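PDB 3GO2: putative L-alanine-DL-glutamate epimerase from Burkholderia xenovorans, which probably acts as a racemase or epimerase of the mandelate racemase/muconate lactonizing enzyme family and binds magnesium. Local coordinates for residues 106-111 and 367-372; 113-118 and 335-340. One frame throughout, in Å; residues are numbered along the deposited sequence.

Interaction 1. Residues 106-111 and 367-372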
ATOM      1  N   PRO A 106     -36.077 -29.144   9.290  1.00 14.04           N
ATOM      2  CA  PRO A 106     -35.937 -27.722   9.628  1.00 14.28           C
ATOM      3  C   PRO A 106     -34.966 -27.062   8.678  1.00 14.23           C
ATOM      4  O   PRO A 106     -34.087 -27.712   8.141  1.00 14.33           O
ATOM      5  CB  PRO A 106     -35.313 -27.732  11.031  1.00 14.34           C
ATOM      6  CG  PRO A 106     -35.361 -29.143  11.476  1.00 16.67           C
ATOM      7  CD  PRO A 106     -35.483 -30.021  10.319  1.00 14.56           C
ATOM      8  N   CYS A 107     -35.070 -25.758   8.505  1.00 13.68           N
ATOM      9  CA  CYS A 107     -34.198 -25.101   7.526  1.00 14.16           C
ATOM     10  C   CYS A 107     -32.707 -25.238   7.828  1.00 14.05           C
ATOM     11  O   CYS A 107     -31.910 -25.322   6.889  1.00 14.16           O
ATOM     12  CB  CYS A 107     -34.567 -23.646   7.353  1.00 13.73           C
ATOM     13  SG  CYS A 107     -35.958 -23.432   6.193  1.00 15.43           S
ATOM     14  N   TYR A 108     -32.305 -25.298   9.104  1.00 14.12           N
ATOM     15  CA  TYR A 108     -30.870 -25.483   9.388  1.00 14.51           C
ATOM     16  C   TYR A 108     -30.280 -26.768   8.792  1.00 14.35           C
ATOM     17  O   TYR A 108     -29.078 -26.866   8.594  1.00 13.43           O
ATOM     18  CB  TYR A 108     -30.570 -25.366  10.883  1.00 13.78           C
ATOM     19  CG  TYR A 108     -31.234 -26.401  11.783  1.00 13.26           C
ATOM     20  CD1 TYR A 108     -30.872 -27.735  11.759  1.00 15.49           C
ATOM     21  CD2 TYR A 108     -32.193 -26.008  12.718  1.00 14.25           C
ATOM     22  CE1 TYR A 108     -31.479 -28.652  12.615  1.00 16.37           C
ATOM     23  CE2 TYR A 108     -32.793 -26.906  13.568  1.00 14.89           C
ATOM     24  CZ  TYR A 108     -32.434 -28.217  13.531  1.00 15.22           C
ATOM     25  OH  TYR A 108     -33.049 -29.101  14.398  1.00 16.79           O
ATOM     26  N   GLU A 109     -31.120 -27.759   8.484  1.00 15.23           N
ATOM     27  CA  GLU A 109     -30.678 -28.994   7.832  0.50 15.47           C
ATOM     28  C   GLU A 109     -30.200 -28.740   6.395  1.00 15.44           C
ATOM     29  O   GLU A 109     -29.487 -29.553   5.829  1.00 16.32           O
ATOM     30  CB  GLU A 109     -31.816 -30.025   7.830  0.50 15.83           C
ATOM     31  CG  GLU A 109     -31.357 -31.465   7.889  0.50 16.37           C
ATOM     32  CD  GLU A 109     -30.572 -31.741   9.152  0.50 19.03           C
ATOM     33  OE1 GLU A 109     -29.387 -31.339   9.209  0.50 13.97           O
ATOM     34  OE2 GLU A 109     -31.154 -32.326  10.102  0.50 22.43           O
ATOM     35  N   LEU A 110     -30.615 -27.621   5.799  1.00 14.69           N
ATOM     36  CA  LEU A 110     -30.157 -27.243   4.477  1.00 14.76           C
ATOM     37  C   LEU A 110     -28.865 -26.434   4.560  1.00 13.88           C
ATOM     38  O   LEU A 110     -28.186 -26.232   3.550  1.00 14.61           O
ATOM     39  CB  LEU A 110     -31.190 -26.390   3.763  1.00 15.09           C
ATOM     40  CG  LEU A 110     -32.569 -26.986   3.555  1.00 16.37           C
ATOM     41  CD1 LEU A 110     -33.399 -25.985   2.761  1.00 17.25           C
ATOM     42  CD2 LEU A 110     -32.484 -28.314   2.858  1.00 17.33           C
ATOM     43  N   LEU A 111     -28.536 -25.974   5.757  1.00 13.61           N
ATOM     44  CA  LEU A 111     -27.458 -24.997   5.947  1.00 13.55           C
ATOM     45  C   LEU A 111     -26.170 -25.576   6.534  1.00 13.73           C
ATOM     46  O   LEU A 111     -25.292 -24.835   6.984  1.00 14.12           O
ATOM     47  CB  LEU A 111     -27.966 -23.861   6.841  1.00 13.34           C
ATOM     48  CG  LEU A 111     -29.250 -23.125   6.456  1.00 13.87           C
ATOM     49  CD1 LEU A 111     -29.675 -22.089   7.504  1.00 13.31           C
ATOM     50  CD2 LEU A 111     -29.147 -22.484   5.082  1.00 12.46           C
ATOM     51  N   LEU A 367     -32.244 -18.303  22.996  1.00 17.91           N
ATOM     52  CA  LEU A 367     -33.328 -18.733  22.136  1.00 17.93           C
ATOM     53  C   LEU A 367     -33.200 -20.221  21.862  1.00 17.31           C
ATOM     54  O   LEU A 367     -32.120 -20.707  21.509  1.00 17.61           O
ATOM     55  CB  LEU A 367     -33.294 -17.969  20.805  1.00 17.11           C
ATOM     56  CG  LEU A 367     -34.247 -18.361  19.669  1.00 18.90           C
ATOM     57  CD1 LEU A 367     -35.728 -18.162  20.033  1.00 18.84           C
ATOM     58  CD2 LEU A 367     -33.897 -17.541  18.395  1.00 20.10           C
ATOM     59  N   ILE A 368     -34.306 -20.953  22.006  1.00 17.77           N
ATOM     60  CA  ILE A 368     -34.333 -22.380  21.712  1.00 18.38           C
ATOM     61  C   ILE A 368     -34.562 -22.517  20.217  1.00 18.53           C
ATOM     62  O   ILE A 368     -35.461 -21.891  19.670  1.00 18.92           O
ATOM     63  CB  ILE A 368     -35.499 -23.068  22.456  1.00 19.03           C
ATOM     64  CG1 ILE A 368     -35.347 -22.902  23.955  1.00 21.29           C
ATOM     65  CG2 ILE A 368     -35.638 -24.531  22.020  1.00 20.68           C
ATOM     66  CD1 ILE A 368     -34.140 -23.468  24.486  1.00 26.63           C
ATOM     67  N   ILE A 369     -33.735 -23.302  19.546  1.00 18.36           N
ATOM     68  CA  ILE A 369     -33.874 -23.502  18.093  1.00 18.33           C
ATOM     69  C   ILE A 369     -34.894 -24.602  17.860  1.00 18.99           C
ATOM     70  O   ILE A 369     -34.709 -25.718  18.348  1.00 19.22           O
ATOM     71  CB  ILE A 369     -32.530 -23.913  17.475  1.00 18.25           C
ATOM     72  CG1 ILE A 369     -31.471 -22.861  17.793  1.00 19.11           C
ATOM     73  CG2 ILE A 369     -32.665 -24.145  15.926  1.00 18.09           C
ATOM     74  CD1 ILE A 369     -31.883 -21.463  17.511  1.00 24.14           C
ATOM     75  N   PRO A 370     -35.978 -24.288  17.149  1.00 19.83           N
ATOM     76  CA  PRO A 370     -37.036 -25.275  16.912  1.00 20.51           C
ATOM     77  C   PRO A 370     -36.579 -26.361  15.948  1.00 21.19           C
ATOM     78  O   PRO A 370     -35.551 -26.193  15.273  1.00 19.86           O
ATOM     79  CB  PRO A 370     -38.169 -24.434  16.304  1.00 21.01           C
ATOM     80  CG  PRO A 370     -37.470 -23.258  15.663  1.00 21.33           C
ATOM     81  CD  PRO A 370     -36.271 -22.981  16.529  1.00 20.21           C
ATOM     82  N   ASP A 371     -37.344 -27.450  15.883  1.00 20.97           N
ATOM     83  CA  ASP A 371     -37.035 -28.572  14.999  1.00 21.71           C
ATOM     84  C   ASP A 371     -38.201 -29.011  14.120  1.00 20.59           C
ATOM     85  O   ASP A 371     -38.319 -30.201  13.786  1.00 22.64           O
ATOM     86  CB  ASP A 371     -36.478 -29.745  15.798  1.00 22.45           C
ATOM     87  CG  ASP A 371     -37.466 -30.324  16.775  1.00 27.47           C
ATOM     88  OD1 ASP A 371     -38.627 -29.857  16.824  1.00 31.46           O
ATOM     89  OD2 ASP A 371     -37.052 -31.260  17.518  1.00 33.38           O
ATOM     90  N   ARG A 372     -39.007 -28.052  13.691  1.00 19.03           N
ATOM     91  CA  ARG A 372     -40.126 -28.306  12.798  1.00 18.53           C
ATOM     92  C   ARG A 372     -39.706 -28.096  11.349  1.00 18.00           C
ATOM     93  O   ARG A 372     -38.733 -27.385  11.095  1.00 17.46           O
ATOM     94  CB  ARG A 372     -41.279 -27.357  13.118  1.00 19.26           C
ATOM     95  CG  ARG A 372     -41.900 -27.610  14.498  1.00 22.09           C
ATOM     96  CD  ARG A 372     -43.070 -26.691  14.810  1.00 25.42           C
ATOM     97  NE  ARG A 372     -42.581 -25.361  15.118  1.00 25.50           N
ATOM     98  CZ  ARG A 372     -42.169 -24.949  16.314  1.00 23.56           C
ATOM     99  NH1 ARG A 372     -42.184 -25.756  17.357  1.00 25.81           N
ATOM    100  NH2 ARG A 372     -41.690 -23.727  16.459  1.00 18.25           N
TER
HETATM  101  O   HOH W   1     -33.286 -28.065  17.010  1.00 25.27           O
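Tyr-108 and Pro-106 bear most of the contact with residues 367-372. The CD2-CE2 side of the Tyr-108 ring and its hydroxyl meet the other segment; CE2 comes 3.3 Å from the carbonyl O of Pro-370, which lies at the ring edge near the plane. The same CE2 stands 3.6 Å from CG2 of Ile-369. That methyl branch is anti to the backbone N and approaches the ring obliquely, while the longer CG1 branch leads away. The chi1 of 62° sets Tyr-108 CG between its own backbone N and carbonyl carbon, and Pro-106 CB packs on one ring face, offset toward the rim and 3.7 Å above the plane. Beyond the ring, the hydroxyl OH passes 3.8 Å from CB of Asp-371 and is 2.8 Å from a water, which in turn donates to the carbonyl O of Ile-369. The water thus bridges the Tyr-108 hydroxyl to the Ile-369 carbonyl. Pro-106 itself faces the backbone of Asp-371 and Arg-372; its CA lies 3.2 Å from Arg-372 O in a bent C-H···O contact, 127° at the hydrogen. The guanidinium of Arg-372 turns elsewhere, with NH2 bonded to Gly-376 O. The contact joins the turn that follows helix 82-103, at the end of the family's N-terminal region, to the chain leaving strand 366-368, late in the enolase C-terminal domain-like region. Asn-331 of helix 323-335 accepts the backbone N-H of Tyr-108, and Ala-330 of that helix touches Ile-369, whose side chain also packs on Val-119 of strand 118-123.

Interaction 2. Residues 113-118 and 335-340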
ATOM      1  N   GLY A 113     -26.467 -28.355   8.672  1.00 15.13           N
ATOM      2  CA  GLY A 113     -26.870 -28.931   9.937  1.00 15.53           C
ATOM      3  C   GLY A 113     -26.621 -27.965  11.062  1.00 15.93           C
ATOM      4  O   GLY A 113     -25.862 -26.997  10.907  1.00 16.74           O
ATOM      5  N   LYS A 114     -27.270 -28.188  12.195  1.00 16.11           N
ATOM      6  CA  LYS A 114     -27.039 -27.312  13.344  1.00 16.65           C
ATOM      7  C   LYS A 114     -25.708 -27.680  14.020  1.00 16.62           C
ATOM      8  O   LYS A 114     -25.200 -28.815  13.889  1.00 17.64           O
ATOM      9  CB  LYS A 114     -28.200 -27.368  14.337  1.00 17.36           C
ATOM     10  CG  LYS A 114     -28.432 -28.703  15.016  1.00 18.84           C
ATOM     11  CD  LYS A 114     -29.546 -28.557  16.081  1.00 21.17           C
ATOM     12  CE  LYS A 114     -30.009 -29.917  16.572  1.00 23.47           C
ATOM     13  NZ  LYS A 114     -28.895 -30.616  17.256  1.00 25.99           N
ATOM     14  N   LEU A 115     -25.102 -26.725  14.703  1.00 16.29           N
ATOM     15  CA  LEU A 115     -23.960 -27.050  15.537  1.00 16.96           C
ATOM     16  C   LEU A 115     -24.149 -26.504  16.955  1.00 17.07           C
ATOM     17  O   LEU A 115     -23.264 -26.618  17.779  1.00 16.87           O
ATOM     18  CB  LEU A 115     -22.616 -26.665  14.870  1.00 18.37           C
ATOM     19  CG  LEU A 115     -22.462 -25.262  14.309  1.00 17.80           C
ATOM     20  CD1 LEU A 115     -22.573 -24.213  15.429  1.00 20.41           C
ATOM     21  CD2 LEU A 115     -21.107 -25.122  13.609  1.00 21.16           C
ATOM     22  N   ARG A 116     -25.323 -25.939  17.227  1.00 16.75           N
ATOM     23  CA  ARG A 116     -25.780 -25.648  18.600  1.00 17.61           C
ATOM     24  C   ARG A 116     -27.309 -25.710  18.630  1.00 18.38           C
ATOM     25  O   ARG A 116     -27.949 -25.535  17.574  1.00 18.42           O
ATOM     26  CB  ARG A 116     -25.259 -24.279  19.078  1.00 17.38           C
ATOM     27  CG  ARG A 116     -25.702 -23.110  18.182  1.00 17.31           C
ATOM     28  CD  ARG A 116     -25.132 -21.749  18.631  1.00 16.35           C
ATOM     29  NE  ARG A 116     -23.687 -21.667  18.443  1.00 15.50           N
ATOM     30  CZ  ARG A 116     -23.094 -21.316  17.309  1.00 15.21           C
ATOM     31  NH1 ARG A 116     -23.818 -21.062  16.215  1.00 15.42           N
ATOM     32  NH2 ARG A 116     -21.762 -21.250  17.256  1.00 14.44           N
ATOM     33  N   ASP A 117     -27.854 -25.933  19.842  1.00 19.13           N
ATOM     34  CA  ASP A 117     -29.286 -26.134  20.108  1.00 20.09           C
ATOM     35  C   ASP A 117     -29.976 -24.892  20.609  1.00 18.53           C
ATOM     36  O   ASP A 117     -31.196 -24.812  20.607  1.00 18.80           O
ATOM     37  CB  ASP A 117     -29.478 -27.207  21.235  1.00 21.24           C
ATOM     38  CG  ASP A 117     -29.082 -28.586  20.799  1.00 26.50           C
ATOM     39  OD1 ASP A 117     -28.816 -28.811  19.592  1.00 32.63           O
ATOM     40  OD2 ASP A 117     -29.062 -29.471  21.672  1.00 33.52           O
ATOM     41  N   ARG A 118     -29.188 -23.964  21.126  1.00 18.81           N
ATOM     42  CA  ARG A 118     -29.688 -22.748  21.745  1.00 18.16           C
ATOM     43  C   ARG A 118     -28.758 -21.617  21.356  1.00 18.08           C
ATOM     44  O   ARG A 118     -27.559 -21.846  21.143  1.00 17.71           O
ATOM     45  CB  ARG A 118     -29.711 -22.909  23.261  1.00 19.39           C
ATOM     46  CG  ARG A 118     -30.593 -24.073  23.705  1.00 21.70           C
ATOM     47  CD  ARG A 118     -30.961 -23.971  25.143  1.00 27.80           C
ATOM     48  NE  ARG A 118     -31.869 -25.059  25.494  1.00 30.98           N
ATOM     49  CZ  ARG A 118     -32.510 -25.147  26.653  1.00 35.70           C
ATOM     50  NH1 ARG A 118     -32.356 -24.200  27.567  1.00 35.22           N
ATOM     51  NH2 ARG A 118     -33.331 -26.175  26.885  1.00 38.66           N
ATOM     52  N   ALA A 335     -26.464 -22.783  12.498  1.00 14.25           N
ATOM     53  CA  ALA A 335     -25.536 -23.413  11.593  1.00 14.93           C
ATOM     54  C   ALA A 335     -24.174 -22.696  11.475  1.00 14.48           C
ATOM     55  O   ALA A 335     -23.187 -23.280  10.997  1.00 15.39           O
ATOM     56  CB  ALA A 335     -26.194 -23.520  10.198  1.00 14.33           C
ATOM     57  N   VAL A 336     -24.125 -21.427  11.873  1.00 14.19           N
ATOM     58  CA  VAL A 336     -22.897 -20.628  11.703  1.00 14.75           C
ATOM     59  C   VAL A 336     -21.926 -20.823  12.871  1.00 14.53           C
ATOM     60  O   VAL A 336     -22.286 -20.518  14.001  1.00 15.47           O
ATOM     61  CB  VAL A 336     -23.238 -19.146  11.559  1.00 15.62           C
ATOM     62  CG1 VAL A 336     -21.980 -18.315  11.629  1.00 16.11           C
ATOM     63  CG2 VAL A 336     -23.982 -18.927  10.216  1.00 16.77           C
ATOM     64  N   PRO A 337     -20.687 -21.333  12.625  1.00 14.05           N
ATOM     65  CA  PRO A 337     -19.790 -21.496  13.773  1.00 13.69           C
ATOM     66  C   PRO A 337     -19.397 -20.171  14.399  1.00 13.95           C
ATOM     67  O   PRO A 337     -19.397 -20.045  15.632  1.00 13.42           O
ATOM     68  CB  PRO A 337     -18.536 -22.159  13.174  1.00 15.22           C
ATOM     69  CG  PRO A 337     -18.592 -21.835  11.730  1.00 15.05           C
ATOM     70  CD  PRO A 337     -20.061 -21.813  11.384  1.00 14.41           C
ATOM     71  N   ASN A 338     -19.077 -19.195  13.564  1.00 13.50           N
ATOM     72  CA  ASN A 338     -18.527 -17.919  14.015  1.00 12.82           C
ATOM     73  C   ASN A 338     -19.640 -16.924  14.394  1.00 13.26           C
ATOM     74  O   ASN A 338     -19.766 -15.861  13.809  1.00 13.18           O
ATOM     75  CB  ASN A 338     -17.549 -17.339  12.966  1.00 12.34           C
ATOM     76  CG  ASN A 338     -18.163 -17.216  11.555  1.00 13.07           C
ATOM     77  OD1 ASN A 338     -18.804 -18.152  11.072  1.00 13.71           O
ATOM     78  ND2 ASN A 338     -17.929 -16.084  10.893  1.00 11.99           N
ATOM     79  N   LEU A 339     -20.461 -17.313  15.380  1.00 13.77           N
ATOM     80  CA  LEU A 339     -21.629 -16.545  15.801  1.00 13.13           C
ATOM     81  C   LEU A 339     -21.323 -15.737  17.058  1.00 13.34           C
ATOM     82  O   LEU A 339     -21.034 -16.309  18.125  1.00 13.66           O
ATOM     83  CB  LEU A 339     -22.824 -17.468  16.065  1.00 14.43           C
ATOM     84  CG  LEU A 339     -24.104 -16.810  16.582  1.00 15.89           C
ATOM     85  CD1 LEU A 339     -24.829 -16.017  15.485  1.00 18.91           C
ATOM     86  CD2 LEU A 339     -25.041 -17.876  17.187  1.00 18.73           C
ATOM     87  N   ARG A 340     -21.409 -14.415  16.955  1.00 12.81           N
ATOM     88  CA  ARG A 340     -21.143 -13.557  18.109  1.00 12.38           C
ATOM     89  C   ARG A 340     -22.236 -13.634  19.172  1.00 12.98           C
ATOM     90  O   ARG A 340     -21.951 -13.817  20.380  1.00 13.84           O
ATOM     91  CB  ARG A 340     -20.994 -12.068  17.692  1.00 12.24           C
ATOM     92  CG  ARG A 340     -20.652 -11.157  18.886  1.00 12.16           C
ATOM     93  CD  ARG A 340     -19.295 -11.517  19.430  1.00 12.81           C
ATOM     94  NE  ARG A 340     -18.920 -10.845  20.661  1.00 14.62           N
ATOM     95  CZ  ARG A 340     -19.158 -11.307  21.891  1.00 13.48           C
ATOM     96  NH1 ARG A 340     -19.864 -12.417  22.087  1.00 12.81           N
ATOM     97  NH2 ARG A 340     -18.717 -10.633  22.936  1.00 16.50           N
TER
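With chi1 at 59°, Arg-116 carries CG between its backbone N and carbonyl carbon, and the bend at chi3 (68°) places NE so that the guanidinium can reach the carbonyls of Val-336 and Pro-337. NH1 gives a nearly straight bond to Val-336 O, 2.7 Å long, with the oxygen in the guanidinium plane. NH2 bonds to Pro-337 O at 3.1 Å, arriving from above that carbonyl's plane, and adds a weak bond to Val-336 O. Two successive carbonyls thus line the edge of the cation, while Leu-339 CD2 lies over one face, 3.5 Å from Arg-116 NH1, and Leu-115 CD1 over the opposite one, offset toward the rim. Within the modified TIM barrel, (β/α)7β, of the enolase superfamily, residues 335-340 lead from helix 323-335 toward strand 342-344, with Asn-338 centring an inverse gamma turn; the arginine therefore binds peptide oxygens where the chain leaves the helix, and NH1 has a further weak bond to Ala-333 O. Leu-115 fills the other part of the contact: its CD2 is 3.9 Å from Pro-337 CB and 3.8 Å from Ala-335 O. Ala-335 CB meets Gly-113 O at 3.6 Å. Pro-187 of a third subunit packs on Arg-116, and Asn-190 of that subunit bonds to Leu-339 O.

In the fold
Interactions 1 and 2 lie side by side, their centres about 10 Å apart, and both use the connection between helix 82-103 and strand 118-123. Interaction 2 falls within the span of chain that interaction 1 bounds. The two are tied directly: Tyr-108 O and Gly-113 N are 3.0 Å apart, a probable hydrogen bond, and Ile-369 N lies 3.1 Å from Asp-117 O, just before the start of strand 118-123 and past the end of strand 366-368, which pair antiparallel. Leu-111 O also packs on Ala-335 CB at 3.6 Å. Both contacts reach the second subunit, and both lie away from the magnesium sites, at Asp-219, Glu-245 and Glu-269 and at Tyr-249 and Thr-270.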